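Local coordinates for putative Acetyltransferase (Pyrococcus horikoshii, PDB 3DDD), which binds coenzyme A and, as a GNAT-family protein, probably transfers acyl groups, at residues K51-D63 against R183-A195. Numbering follows the deposited sequence. Where two conformers were deposited one is given.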
# COMPACT_ATOMS: atom_id res chain seq x y z
N LYS A 51 -9.61 -7.24 -7.99
CA LYS A 51 -9.36 -8.68 -7.89
C LYS A 51 -7.86 -9.01 -8.09
O LYS A 51 -7.26 -9.75 -7.32
CB LYS A 51 -10.20 -9.45 -8.92
CG LYS A 51 -9.88 -10.94 -8.91
CD LYS A 51 -11.06 -11.81 -9.30
CE LYS A 51 -10.85 -12.47 -10.63
NZ LYS A 51 -10.01 -13.68 -10.48
N SER A 52 -7.27 -8.43 -9.12
CA SER A 52 -5.86 -8.66 -9.39
C SER A 52 -4.97 -8.07 -8.31
O SER A 52 -3.96 -8.67 -7.95
CB SER A 52 -5.50 -8.10 -10.76
OG SER A 52 -6.23 -8.82 -11.74
N SER A 53 -5.36 -6.93 -7.76
CA SER A 53 -4.58 -6.32 -6.69
C SER A 53 -4.56 -7.23 -5.46
O SER A 53 -3.54 -7.40 -4.82
CB SER A 53 -5.17 -4.96 -6.33
OG SER A 53 -4.32 -4.26 -5.45
N PHE A 54 -5.70 -7.85 -5.14
CA PHE A 54 -5.84 -8.67 -3.96
C PHE A 54 -5.21 -10.05 -4.11
O PHE A 54 -4.73 -10.61 -3.13
CB PHE A 54 -7.33 -8.86 -3.61
CG PHE A 54 -7.98 -7.65 -2.99
CD1 PHE A 54 -7.27 -6.50 -2.68
CD2 PHE A 54 -9.33 -7.71 -2.68
CE1 PHE A 54 -7.89 -5.42 -2.08
CE2 PHE A 54 -9.96 -6.63 -2.08
CZ PHE A 54 -9.25 -5.50 -1.76
N GLU A 55 -5.21 -10.60 -5.32
CA GLU A 55 -4.43 -11.78 -5.59
C GLU A 55 -2.93 -11.53 -5.27
O GLU A 55 -2.23 -12.40 -4.73
CB GLU A 55 -4.62 -12.21 -7.04
CG GLU A 55 -6.04 -12.71 -7.31
CD GLU A 55 -6.37 -13.06 -8.77
OE1 GLU A 55 -5.59 -12.81 -9.70
OE2 GLU A 55 -7.47 -13.60 -8.97
N ILE A 56 -2.44 -10.35 -5.60
CA ILE A 56 -1.04 -9.97 -5.31
C ILE A 56 -0.84 -9.88 -3.80
O ILE A 56 0.13 -10.40 -3.27
CB ILE A 56 -0.68 -8.65 -6.01
CG1 ILE A 56 -0.60 -8.87 -7.53
CG2 ILE A 56 0.62 -8.08 -5.47
CD1 ILE A 56 -0.56 -7.57 -8.34
N SER A 57 -1.77 -9.24 -3.11
CA SER A 57 -1.69 -9.08 -1.65
C SER A 57 -1.58 -10.42 -0.93
O SER A 57 -0.72 -10.58 -0.08
CB SER A 57 -2.90 -8.29 -1.15
OG SER A 57 -2.90 -6.98 -1.73
N LEU A 58 -2.43 -11.38 -1.28
CA LEU A 58 -2.35 -12.70 -0.69
C LEU A 58 -1.08 -13.48 -1.08
O LEU A 58 -0.68 -14.36 -0.34
CB LEU A 58 -3.61 -13.54 -1.00
CG LEU A 58 -4.93 -13.10 -0.36
CD1 LEU A 58 -6.09 -14.03 -0.73
CD2 LEU A 58 -4.79 -12.95 1.15
N GLU A 59 -0.47 -13.21 -2.23
CA GLU A 59 0.86 -13.74 -2.51
C GLU A 59 1.93 -13.13 -1.59
O GLU A 59 2.84 -13.80 -1.14
CB GLU A 59 1.27 -13.48 -3.97
CG GLU A 59 0.92 -14.61 -4.90
CD GLU A 59 1.40 -14.37 -6.32
OE1 GLU A 59 2.39 -13.62 -6.53
OE2 GLU A 59 0.76 -14.96 -7.23
N VAL A 60 1.83 -11.82 -1.37
CA VAL A 60 2.76 -11.12 -0.49
C VAL A 60 2.60 -11.63 0.96
O VAL A 60 3.59 -11.88 1.66
CB VAL A 60 2.58 -9.59 -0.63
CG1 VAL A 60 3.39 -8.80 0.38
CG2 VAL A 60 2.96 -9.16 -2.09
N GLN A 61 1.37 -11.83 1.41
CA GLN A 61 1.14 -12.28 2.78
C GLN A 61 -0.03 -13.24 2.83
O GLN A 61 -1.17 -12.85 3.06
CB GLN A 61 0.93 -11.09 3.71
CG GLN A 61 1.15 -11.42 5.21
CD GLN A 61 2.60 -11.72 5.56
OE1 GLN A 61 3.48 -10.89 5.35
NE2 GLN A 61 2.85 -12.90 6.11
N PRO A 62 0.24 -14.53 2.52
CA PRO A 62 -0.85 -15.51 2.43
C PRO A 62 -1.77 -15.62 3.63
O PRO A 62 -2.97 -15.88 3.48
CB PRO A 62 -0.13 -16.83 2.15
CG PRO A 62 1.15 -16.40 1.43
CD PRO A 62 1.55 -15.10 2.13
N ASP A 63 -1.20 -15.43 4.82
CA ASP A 63 -1.93 -15.46 6.08
C ASP A 63 -2.13 -14.06 6.63
O ASP A 63 -2.24 -13.85 7.84
CB ASP A 63 -1.17 -16.31 7.12
CG ASP A 63 0.29 -15.85 7.32
OD1 ASP A 63 0.78 -14.93 6.62
OD2 ASP A 63 0.97 -16.44 8.19
N ARG A 183 11.36 -5.15 1.05
CA ARG A 183 10.05 -5.44 0.43
C ARG A 183 10.20 -5.95 -1.01
O ARG A 183 9.30 -5.81 -1.82
CB ARG A 183 9.18 -4.19 0.42
CG ARG A 183 9.87 -2.98 -0.22
CD ARG A 183 8.95 -2.07 -0.89
NE ARG A 183 9.67 -0.85 -1.20
CZ ARG A 183 9.18 0.38 -1.12
NH1 ARG A 183 7.93 0.58 -0.86
NH2 ARG A 183 9.97 1.41 -1.38
N ILE A 184 11.32 -6.58 -1.31
CA ILE A 184 11.61 -7.01 -2.66
C ILE A 184 10.59 -8.04 -3.14
O ILE A 184 10.31 -8.12 -4.34
CB ILE A 184 13.06 -7.57 -2.75
CG1 ILE A 184 14.06 -6.45 -2.49
CG2 ILE A 184 13.32 -8.32 -4.11
CD1 ILE A 184 13.83 -5.15 -3.29
N ARG A 185 10.05 -8.82 -2.21
CA ARG A 185 9.05 -9.84 -2.58
C ARG A 185 7.76 -9.22 -3.09
O ARG A 185 7.05 -9.79 -3.87
CB ARG A 185 8.81 -10.82 -1.42
CG ARG A 185 7.93 -10.31 -0.31
CD ARG A 185 7.59 -11.48 0.63
NE ARG A 185 6.42 -11.19 1.43
CZ ARG A 185 6.42 -10.39 2.50
NH1 ARG A 185 7.54 -9.82 2.90
NH2 ARG A 185 5.29 -10.14 3.16
N VAL A 186 7.49 -8.00 -2.67
CA VAL A 186 6.34 -7.26 -3.16
C VAL A 186 6.59 -6.80 -4.61
O VAL A 186 5.77 -7.04 -5.51
CB VAL A 186 6.02 -6.08 -2.20
CG1 VAL A 186 4.75 -5.38 -2.60
CG2 VAL A 186 5.87 -6.65 -0.79
N LEU A 187 7.73 -6.16 -4.84
CA LEU A 187 8.14 -5.79 -6.20
C LEU A 187 8.05 -7.00 -7.14
O LEU A 187 7.45 -6.93 -8.19
CB LEU A 187 9.55 -5.19 -6.23
CG LEU A 187 9.62 -3.68 -5.95
CD1 LEU A 187 9.27 -3.37 -4.50
CD2 LEU A 187 10.99 -3.17 -6.31
N GLU A 188 8.63 -8.12 -6.72
CA GLU A 188 8.59 -9.36 -7.49
C GLU A 188 7.18 -9.85 -7.86
O GLU A 188 6.97 -10.34 -8.95
CB GLU A 188 9.29 -10.47 -6.71
CG GLU A 188 10.79 -10.51 -6.86
CD GLU A 188 11.50 -11.34 -5.77
OE1 GLU A 188 10.83 -11.88 -4.85
OE2 GLU A 188 12.73 -11.45 -5.83
N ALA A 189 6.26 -9.78 -6.90
CA ALA A 189 4.87 -10.24 -7.08
C ALA A 189 4.16 -9.41 -8.14
O ALA A 189 3.47 -9.94 -9.00
CB ALA A 189 4.09 -10.21 -5.72
N TYR A 190 4.36 -8.09 -8.09
CA TYR A 190 3.86 -7.18 -9.11
C TYR A 190 4.46 -7.42 -10.50
O TYR A 190 3.76 -7.34 -11.51
CB TYR A 190 4.09 -5.73 -8.70
CG TYR A 190 3.01 -5.22 -7.78
CD1 TYR A 190 1.81 -4.75 -8.29
CD2 TYR A 190 3.18 -5.23 -6.41
CE1 TYR A 190 0.80 -4.30 -7.47
CE2 TYR A 190 2.19 -4.78 -5.55
CZ TYR A 190 1.00 -4.31 -6.09
OH TYR A 190 0.02 -3.87 -5.25
N MSE A 191 5.75 -7.69 -10.54
CA MSE A 191 6.43 -7.99 -11.77
C MSE A 191 5.95 -9.32 -12.35
O MSE A 191 5.90 -9.46 -13.58
CB MSE A 191 7.94 -7.95 -11.60
CG MSE A 191 8.48 -6.56 -11.41
SE MSE A 191 10.34 -6.51 -10.79
CE MSE A 191 11.16 -7.23 -12.43
N ARG A 192 5.56 -10.29 -11.52
CA ARG A 192 4.91 -11.50 -12.10
C ARG A 192 3.61 -11.17 -12.86
O ARG A 192 3.23 -11.91 -13.78
CB ARG A 192 4.67 -12.58 -11.06
CG ARG A 192 5.99 -13.23 -10.56
CD ARG A 192 5.74 -14.50 -9.77
NE ARG A 192 5.16 -14.22 -8.46
CZ ARG A 192 5.89 -13.85 -7.41
NH1 ARG A 192 7.21 -13.74 -7.54
NH2 ARG A 192 5.32 -13.58 -6.25
N ARG A 193 2.96 -10.05 -12.51
CA ARG A 193 1.71 -9.66 -13.16
C ARG A 193 1.85 -8.59 -14.22
O ARG A 193 0.86 -8.02 -14.64
CB ARG A 193 0.71 -9.15 -12.15
CG ARG A 193 0.62 -9.97 -10.95
CD ARG A 193 -0.58 -10.83 -10.93
NE ARG A 193 -0.50 -11.64 -9.72
CZ ARG A 193 -1.45 -12.46 -9.30
NH1 ARG A 193 -2.61 -12.55 -9.96
NH2 ARG A 193 -1.22 -13.17 -8.20
N GLY A 194 3.07 -8.26 -14.60
CA GLY A 194 3.29 -7.41 -15.75
C GLY A 194 3.85 -6.05 -15.42
O GLY A 194 4.13 -5.28 -16.34
N ALA A 195 4.02 -5.75 -14.13
CA ALA A 195 4.58 -4.48 -13.70
C ALA A 195 5.97 -4.35 -14.29
O ALA A 195 6.68 -5.33 -14.40
CB ALA A 195 4.63 -4.40 -12.17
O HOH W 1 -3.44 -10.52 -12.58
O HOH W 2 -2.23 -3.02 -6.78
O HOH W 3 2.53 -15.28 -9.33
O HOH W 4 1.87 -12.18 -8.69
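Ile56 CG2 lies over one face of the Tyr190 ring, a CH-pi contact 3.9 Å from its centroid. Ile56 CD1 rests against Tyr190 CE1. Tyr209 of strand 204-209 meets Tyr190 edge-to-face. Ile56 N sits over one face of the Arg193 guanidinium. Glu55 OE1 is at its edge, 3.0 Å from Arg193 NH1, in a salt bridge whose hydrogen bond is weak. A bend at chi2 (-104°) leads the Arg193 chain past Ile56, whose CG1 lies 3.5 Å from Arg193 NE. Glu59 OE2 lies obliquely to this guanidinium and makes a second salt bridge to Arg193 NH2 (2.8 Å), again weakly hydrogen-bonded. At the Arg192 guanidinium edge, Glu59 OE1 accepts a salt-bridge hydrogen bond from Arg192 NH2 (2.9 Å, 162°), the donor above the carboxylate plane.

Helices 47-60 and 184-192 run roughly antiparallel, joining the coenzyme A-binding N-terminal GNAT region to the second. Gly194, with positive phi, is the C-prime residue of a Schellman motif.

Val60 CG1 presses tightly on Val186 CG2 (3.5 Å), and Val60 CG2 meets Ala189 CB. Arg185 grips Val60 O side-on with NE and NH2, both at 2.9 Å. Arg185 NH1 hydrogen-bonds to Phe82 O. Water 2 bridges Ser53 OG and Tyr190 OH.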